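Local coordinates for amicyanin (Paracoccus versutus, PDB 1ID2), which carries electrons as a type I blue copper protein of the plastocyanin/azurin family, through one copper ion bound at the end of a beta barrel, at residues V22-K28 with V44-E50; P53-K59 with D90-H96. The contacts are given in a common frame with arbitrary orientation. Residues are numbered along the deposited sequence.

Contact 1 of 2, residues V22-K28 with V44-E50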
loop_
_atom_site.group_PDB
_atom_site.type_symbol
_atom_site.label_atom_id
_atom_site.label_comp_id
_atom_site.label_asym_id
_atom_site.label_seq_id
_atom_site.Cartn_x
_atom_site.Cartn_y
_atom_site.Cartn_z
ATOM N N VAL A 22 0.936 -10.648 3.619
ATOM C CA VAL A 22 0.965 -10.449 2.170
ATOM C C VAL A 22 1.735 -9.182 1.891
ATOM O O VAL A 22 1.509 -8.173 2.556
ATOM C CB VAL A 22 -0.431 -10.322 1.544
ATOM C CG1 VAL A 22 -1.120 -11.650 1.597
ATOM C CG2 VAL A 22 -1.235 -9.270 2.246
ATOM N N VAL A 23 2.809 -9.324 1.121
ATOM C CA VAL A 23 3.760 -8.243 0.928
ATOM C C VAL A 23 3.814 -7.911 -0.563
ATOM O O VAL A 23 3.862 -8.807 -1.405
ATOM C CB VAL A 23 5.189 -8.634 1.458
ATOM C CG1 VAL A 23 6.170 -7.478 1.256
ATOM C CG2 VAL A 23 5.128 -8.965 2.922
ATOM N N VAL A 24 3.644 -6.633 -0.887
ATOM C CA VAL A 24 3.831 -6.195 -2.243
ATOM C C VAL A 24 5.173 -5.503 -2.275
ATOM O O VAL A 24 5.394 -4.526 -1.559
ATOM C CB VAL A 24 2.715 -5.235 -2.710
ATOM C CG1 VAL A 24 3.072 -4.643 -4.084
ATOM C CG2 VAL A 24 1.384 -5.994 -2.803
ATOM N N GLY A 25 6.101 -6.085 -3.035
ATOM C CA GLY A 25 7.424 -5.505 -3.179
ATOM C C GLY A 25 7.471 -4.413 -4.218
ATOM O O GLY A 25 6.636 -4.363 -5.134
ATOM N N ILE A 26 8.409 -3.496 -4.036
ATOM C CA ILE A 26 8.594 -2.409 -4.977
ATOM C C ILE A 26 10.034 -2.400 -5.491
ATOM O O ILE A 26 10.964 -2.143 -4.727
ATOM C CB ILE A 26 8.262 -1.035 -4.324
ATOM C CG1 ILE A 26 6.914 -1.101 -3.576
ATOM C CG2 ILE A 26 8.205 0.031 -5.405
ATOM C CD1 ILE A 26 6.662 0.055 -2.611
ATOM N N GLU A 27 10.207 -2.658 -6.788
ATOM C CA GLU A 27 11.530 -2.659 -7.402
ATOM C C GLU A 27 11.409 -2.108 -8.790
ATOM O O GLU A 27 10.446 -2.395 -9.494
ATOM C CB GLU A 27 12.109 -4.071 -7.516
ATOM C CG GLU A 27 13.130 -4.460 -6.482
ATOM C CD GLU A 27 14.397 -3.638 -6.541
ATOM O OE1 GLU A 27 15.274 -3.908 -7.379
ATOM O OE2 GLU A 27 14.579 -2.809 -5.643
ATOM N N LYS A 28 12.450 -1.389 -9.193
ATOM C CA LYS A 28 12.602 -0.845 -10.534
ATOM C C LYS A 28 11.360 -0.122 -11.055
ATOM O O LYS A 28 10.920 -0.308 -12.186
ATOM C CB LYS A 28 13.116 -1.944 -11.472
ATOM C CG LYS A 28 14.236 -2.837 -10.810
ATOM C CD LYS A 28 15.713 -2.285 -10.854
ATOM C CE LYS A 28 15.892 -0.869 -10.253
ATOM N NZ LYS A 28 16.198 -0.755 -8.770
ATOM N N VAL A 44 -2.252 -5.405 4.040
ATOM C CA VAL A 44 -1.256 -5.578 2.980
ATOM C C VAL A 44 -0.064 -4.742 3.381
ATOM O O VAL A 44 -0.237 -3.630 3.812
ATOM C CB VAL A 44 -1.740 -5.058 1.606
ATOM C CG1 VAL A 44 -0.731 -5.405 0.540
ATOM C CG2 VAL A 44 -3.087 -5.643 1.255
ATOM N N TYR A 45 1.143 -5.273 3.216
ATOM C CA TYR A 45 2.351 -4.483 3.396
ATOM C C TYR A 45 3.013 -4.258 2.054
ATOM O O TYR A 45 2.929 -5.103 1.166
ATOM C CB TYR A 45 3.336 -5.205 4.320
ATOM C CG TYR A 45 2.890 -5.288 5.769
ATOM C CD1 TYR A 45 1.889 -6.173 6.165
ATOM C CD2 TYR A 45 3.515 -4.536 6.745
ATOM C CE1 TYR A 45 1.523 -6.289 7.497
ATOM C CE2 TYR A 45 3.180 -4.673 8.083
ATOM C CZ TYR A 45 2.186 -5.539 8.451
ATOM O OH TYR A 45 1.861 -5.657 9.785
ATOM N N TRP A 46 3.562 -3.064 1.881
ATOM C CA TRP A 46 4.388 -2.735 0.733
ATOM C C TRP A 46 5.776 -2.576 1.290
ATOM O O TRP A 46 5.923 -2.112 2.410
ATOM C CB TRP A 46 3.950 -1.411 0.107
ATOM C CG TRP A 46 2.710 -1.528 -0.708
ATOM C CD1 TRP A 46 2.630 -1.755 -2.050
ATOM C CD2 TRP A 46 1.358 -1.475 -0.219
ATOM N NE1 TRP A 46 1.319 -1.867 -2.422
ATOM C CE2 TRP A 46 0.524 -1.703 -1.327
ATOM C CE3 TRP A 46 0.789 -1.245 1.038
ATOM C CZ2 TRP A 46 -0.877 -1.712 -1.198
ATOM C CZ3 TRP A 46 -0.592 -1.256 1.156
ATOM C CH2 TRP A 46 -1.408 -1.484 0.046
ATOM N N VAL A 47 6.774 -3.078 0.572
ATOM C CA VAL A 47 8.175 -2.942 0.992
ATOM C C VAL A 47 8.994 -2.415 -0.186
ATOM O O VAL A 47 9.013 -2.990 -1.272
ATOM C CB VAL A 47 8.785 -4.307 1.447
ATOM C CG1 VAL A 47 10.245 -4.125 1.835
ATOM C CG2 VAL A 47 8.001 -4.879 2.625
ATOM N N ASN A 48 9.627 -1.272 0.019
ATOM C CA ASN A 48 10.430 -0.650 -1.001
ATOM C C ASN A 48 11.837 -1.246 -1.011
ATOM O O ASN A 48 12.541 -1.208 0.007
ATOM C CB ASN A 48 10.511 0.866 -0.755
ATOM C CG ASN A 48 11.227 1.595 -1.888
ATOM O OD1 ASN A 48 11.449 1.023 -2.935
ATOM N ND2 ASN A 48 11.584 2.858 -1.672
ATOM N N GLY A 49 12.226 -1.809 -2.144
ATOM C CA GLY A 49 13.527 -2.420 -2.245
ATOM C C GLY A 49 14.612 -1.476 -2.722
ATOM O O GLY A 49 15.777 -1.845 -2.692
ATOM N N GLU A 50 14.263 -0.279 -3.181
ATOM C CA GLU A 50 15.256 0.571 -3.831
ATOM C C GLU A 50 15.409 1.922 -3.166
ATOM O O GLU A 50 14.563 2.321 -2.361
ATOM C CB GLU A 50 14.930 0.742 -5.325
ATOM C CG GLU A 50 13.486 1.111 -5.658
ATOM C CD GLU A 50 13.206 1.104 -7.164
ATOM O OE1 GLU A 50 13.912 0.399 -7.910
ATOM O OE2 GLU A 50 12.242 1.766 -7.598
#
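V44 CG1 packs 4.0 Å from V24 CG2, on the inward face shared by W46, I26 and N48. From Y45, opposite V23, strands 22-27 and 44-48 pair in parallel within the mixed five-stranded sheet of the cupredoxin (plastocyanin/azurin) beta barrel. Y45 N donates to V22 O (3.0 Å) and Y45 O accepts from V24 N (2.7 Å). W46 CD1 lies 3.5 Å from V24 CB. V47 repeats the pattern, N to V24 O and O from I26 N, both 2.9 Å, while its CG2 meets V23 CG1 at 3.5 Å on the outer face. At N48 the strand ends in an Asx turn, OD1 accepting from E50 N (3.1 Å) while ND2 bonds to M52 O; G49 N still reaches I26 O (2.9 Å). E50 OE1 accepts from K28 N (2.6 Å) and salt-bridges K28 NZ (2.7 Å). Backbone-to-backbone bonding thus gives way to a carboxylate that takes both the K28 amide and its ammonium, in a network with E27 (K28 NZ to E27 OE1 3.6 Å) that ties the two segment ends together.

Contact 2 of 2, residues P53-K59 with D90-H96. With CU (copper (II) ion), chain D.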
loop_
_atom_site.group_PDB
_atom_site.type_symbol
_atom_site.label_atom_id
_atom_site.label_comp_id
_atom_site.label_asym_id
_atom_site.label_seq_id
_atom_site.Cartn_x
_atom_site.Cartn_y
_atom_site.Cartn_z
ATOM N N PRO A 53 12.422 6.892 -3.445
ATOM C CA PRO A 53 11.332 6.730 -2.487
ATOM C C PRO A 53 10.010 6.520 -3.206
ATOM O O PRO A 53 9.774 7.087 -4.271
ATOM C CB PRO A 53 11.378 8.031 -1.681
ATOM C CG PRO A 53 12.793 8.549 -1.906
ATOM C CD PRO A 53 13.052 8.215 -3.338
ATOM N N HIS A 54 9.143 5.722 -2.597
ATOM C CA HIS A 54 7.861 5.356 -3.171
ATOM C C HIS A 54 6.826 5.355 -2.057
ATOM O O HIS A 54 7.176 5.143 -0.898
ATOM C CB HIS A 54 7.945 3.979 -3.809
ATOM C CG HIS A 54 8.887 3.908 -4.983
ATOM N ND1 HIS A 54 8.662 4.614 -6.138
ATOM C CD2 HIS A 54 9.957 3.099 -5.167
ATOM C CE1 HIS A 54 9.592 4.224 -6.989
ATOM N NE2 HIS A 54 10.397 3.314 -6.457
ATOM N N ASN A 55 5.602 5.768 -2.364
ATOM C CA ASN A 55 4.512 5.654 -1.395
ATOM C C ASN A 55 3.316 4.932 -1.999
ATOM O O ASN A 55 3.441 4.306 -3.067
ATOM C CB ASN A 55 4.092 7.032 -0.851
ATOM C CG ASN A 55 3.237 7.822 -1.828
ATOM O OD1 ASN A 55 3.336 7.623 -3.023
ATOM N ND2 ASN A 55 2.474 8.791 -1.325
ATOM N N VAL A 56 2.241 4.836 -1.210
ATOM C CA VAL A 56 0.961 4.280 -1.674
ATOM C C VAL A 56 -0.091 5.358 -1.495
ATOM O O VAL A 56 -0.135 5.981 -0.431
ATOM C CB VAL A 56 0.567 3.010 -0.850
ATOM C CG1 VAL A 56 -0.848 2.566 -1.167
ATOM C CG2 VAL A 56 1.507 1.885 -1.186
ATOM N N ALA A 57 -0.772 5.723 -2.588
ATOM C CA ALA A 57 -1.783 6.784 -2.562
ATOM C C ALA A 57 -3.071 6.422 -3.306
ATOM O O ALA A 57 -3.097 5.519 -4.160
ATOM C CB ALA A 57 -1.199 8.089 -3.117
ATOM N N PHE A 58 -4.168 7.018 -2.852
ATOM C CA PHE A 58 -5.495 6.736 -3.401
ATOM C C PHE A 58 -6.099 8.092 -3.763
ATOM O O PHE A 58 -5.903 9.070 -3.043
ATOM C CB PHE A 58 -6.400 6.021 -2.369
ATOM C CG PHE A 58 -5.905 4.628 -1.928
ATOM C CD1 PHE A 58 -6.222 3.495 -2.653
ATOM C CD2 PHE A 58 -5.132 4.471 -0.784
ATOM C CE1 PHE A 58 -5.761 2.228 -2.258
ATOM C CE2 PHE A 58 -4.677 3.209 -0.387
ATOM C CZ PHE A 58 -4.988 2.096 -1.121
ATOM N N LYS A 59 -6.673 8.187 -4.959
ATOM C CA LYS A 59 -7.442 9.368 -5.366
ATOM C C LYS A 59 -8.697 9.500 -4.486
ATOM O O LYS A 59 -9.055 8.574 -3.753
ATOM C CB LYS A 59 -7.888 9.240 -6.832
ATOM C CG LYS A 59 -6.778 9.229 -7.884
ATOM C CD LYS A 59 -6.350 10.642 -8.210
ATOM C CE LYS A 59 -5.091 10.684 -9.059
ATOM N NZ LYS A 59 -4.305 11.927 -8.759
ATOM N N ASP A 90 -7.639 0.953 -6.278
ATOM C CA ASP A 90 -6.471 1.338 -7.067
ATOM C C ASP A 90 -5.607 2.260 -6.247
ATOM O O ASP A 90 -6.108 3.252 -5.720
ATOM C CB ASP A 90 -6.882 2.132 -8.308
ATOM C CG ASP A 90 -7.915 1.436 -9.122
ATOM O OD1 ASP A 90 -9.089 1.902 -9.113
ATOM O OD2 ASP A 90 -7.522 0.437 -9.772
ATOM N N TYR A 91 -4.296 2.080 -6.341
ATOM C CA TYR A 91 -3.388 3.054 -5.764
ATOM C C TYR A 91 -2.339 3.368 -6.805
ATOM O O TYR A 91 -2.220 2.668 -7.812
ATOM C CB TYR A 91 -2.735 2.523 -4.479
ATOM C CG TYR A 91 -1.998 1.217 -4.657
ATOM C CD1 TYR A 91 -0.632 1.197 -4.920
ATOM C CD2 TYR A 91 -2.679 -0.002 -4.613
ATOM C CE1 TYR A 91 0.031 0.008 -5.154
ATOM C CE2 TYR A 91 -2.021 -1.195 -4.841
ATOM C CZ TYR A 91 -0.659 -1.173 -5.119
ATOM O OH TYR A 91 0.013 -2.351 -5.309
ATOM N N PHE A 92 -1.566 4.406 -6.524
ATOM C CA PHE A 92 -0.496 4.837 -7.386
ATOM C C PHE A 92 0.538 5.484 -6.468
ATOM O O PHE A 92 0.307 5.637 -5.265
ATOM C CB PHE A 92 -1.029 5.845 -8.435
ATOM C CG PHE A 92 -1.661 7.070 -7.828
ATOM C CD1 PHE A 92 -2.949 7.013 -7.310
ATOM C CD2 PHE A 92 -0.927 8.238 -7.656
ATOM C CE1 PHE A 92 -3.482 8.083 -6.615
ATOM C CE2 PHE A 92 -1.467 9.322 -6.957
ATOM C CZ PHE A 92 -2.759 9.230 -6.429
ATOM N N CYS A 93 1.698 5.801 -7.023
ATOM C CA CYS A 93 2.774 6.395 -6.261
ATOM C C CYS A 93 2.753 7.859 -6.601
ATOM O O CYS A 93 2.665 8.219 -7.765
ATOM C CB CYS A 93 4.110 5.757 -6.658
ATOM S SG CYS A 93 5.483 6.535 -5.852
ATOM N N THR A 94 2.650 8.688 -5.579
ATOM C CA THR A 94 2.330 10.093 -5.742
ATOM C C THR A 94 3.268 10.828 -6.698
ATOM O O THR A 94 2.816 11.533 -7.589
ATOM C CB THR A 94 2.321 10.801 -4.365
ATOM O OG1 THR A 94 1.252 10.274 -3.577
ATOM C CG2 THR A 94 2.137 12.308 -4.521
ATOM N N PRO A 95 4.591 10.676 -6.527
ATOM C CA PRO A 95 5.478 11.368 -7.460
ATOM C C PRO A 95 5.705 10.624 -8.796
ATOM O O PRO A 95 6.220 11.203 -9.760
ATOM C CB PRO A 95 6.761 11.517 -6.650
ATOM C CG PRO A 95 6.766 10.288 -5.807
ATOM C CD PRO A 95 5.339 10.115 -5.389
ATOM N N HIS A 96 5.235 9.378 -8.867
ATOM C CA HIS A 96 5.418 8.512 -10.032
ATOM C C HIS A 96 4.090 7.866 -10.388
ATOM O O HIS A 96 3.904 6.656 -10.187
ATOM C CB HIS A 96 6.438 7.410 -9.705
ATOM C CG HIS A 96 7.696 7.911 -9.052
ATOM N ND1 HIS A 96 8.192 7.326 -7.906
ATOM C CD2 HIS A 96 8.460 8.986 -9.374
ATOM C CE1 HIS A 96 9.234 8.056 -7.558
ATOM N NE2 HIS A 96 9.432 9.078 -8.410
HETATM CU CU CU D . 7.127 5.757 -6.781
HETATM O O HOH W 1 -6.438 5.671 -6.829
#
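Copper joins the two segments most directly, bound by H54 ND1 and C93 SG at 2.0 Å each and by H96 ND1 at 2.2 Å; M99 is the fourth residue of this type I site, and H54 NE2 bonds to E50 OE2. The cysteine sulfur also accepts a hydrogen bond from N55 N (N to SG 3.6 Å). The N55 side chain bonds to T94 twice, OD1 accepting from T94 N (2.9 Å) and ND2 donating to T94 OG1 (3.0 Å), and ND2 also bonds to G70. Farther from the metal, A57 and F92 form a single antiparallel, hydrogen-bonded pair, A57 N to F92 O at 2.9 Å and F92 N to A57 O at 3.0 Å. A water then links K59 N (3.1 Å) to D90 O (2.7 Å). Two CH-pi contacts complete the join: A57 CB lies 4.1 Å from the F92 ring centroid, and Y91 CB 4.1 Å from that of F58, while V56 CG1 touches Y91 CB at 3.8 Å. Around this, strand 57-58 pairs with strand 68-69, F58 packs on I81 and F83 of strand 77-83, and Y91, on an edge strand of its sheet, bonds through its backbone to G101 of strand 100-105.

The two contacts follow one another along the chain, with M52 and the end of 44-50 leading into 53-59, and their centres lie about 12 Å apart. Interior side chains join them: W46 CD2 packs 3.5 Å from V56 CG2, and W46 NE1 makes a probable hydrogen bond to Y91 OH at 3.2 Å. Contact 2 supplies three copper ligands, whereas contact 1 backs the site from behind H54. There I26 CG2 and N48 OD1 lie 3.5 and 3.4 Å from H54 CD2, and E50 OE2 bonds to H54 NE2. The I26 side chain is about 6 Å from the copper. I26, N48 and E50 thus all meet the H54 imidazole and are probably second-shell residues.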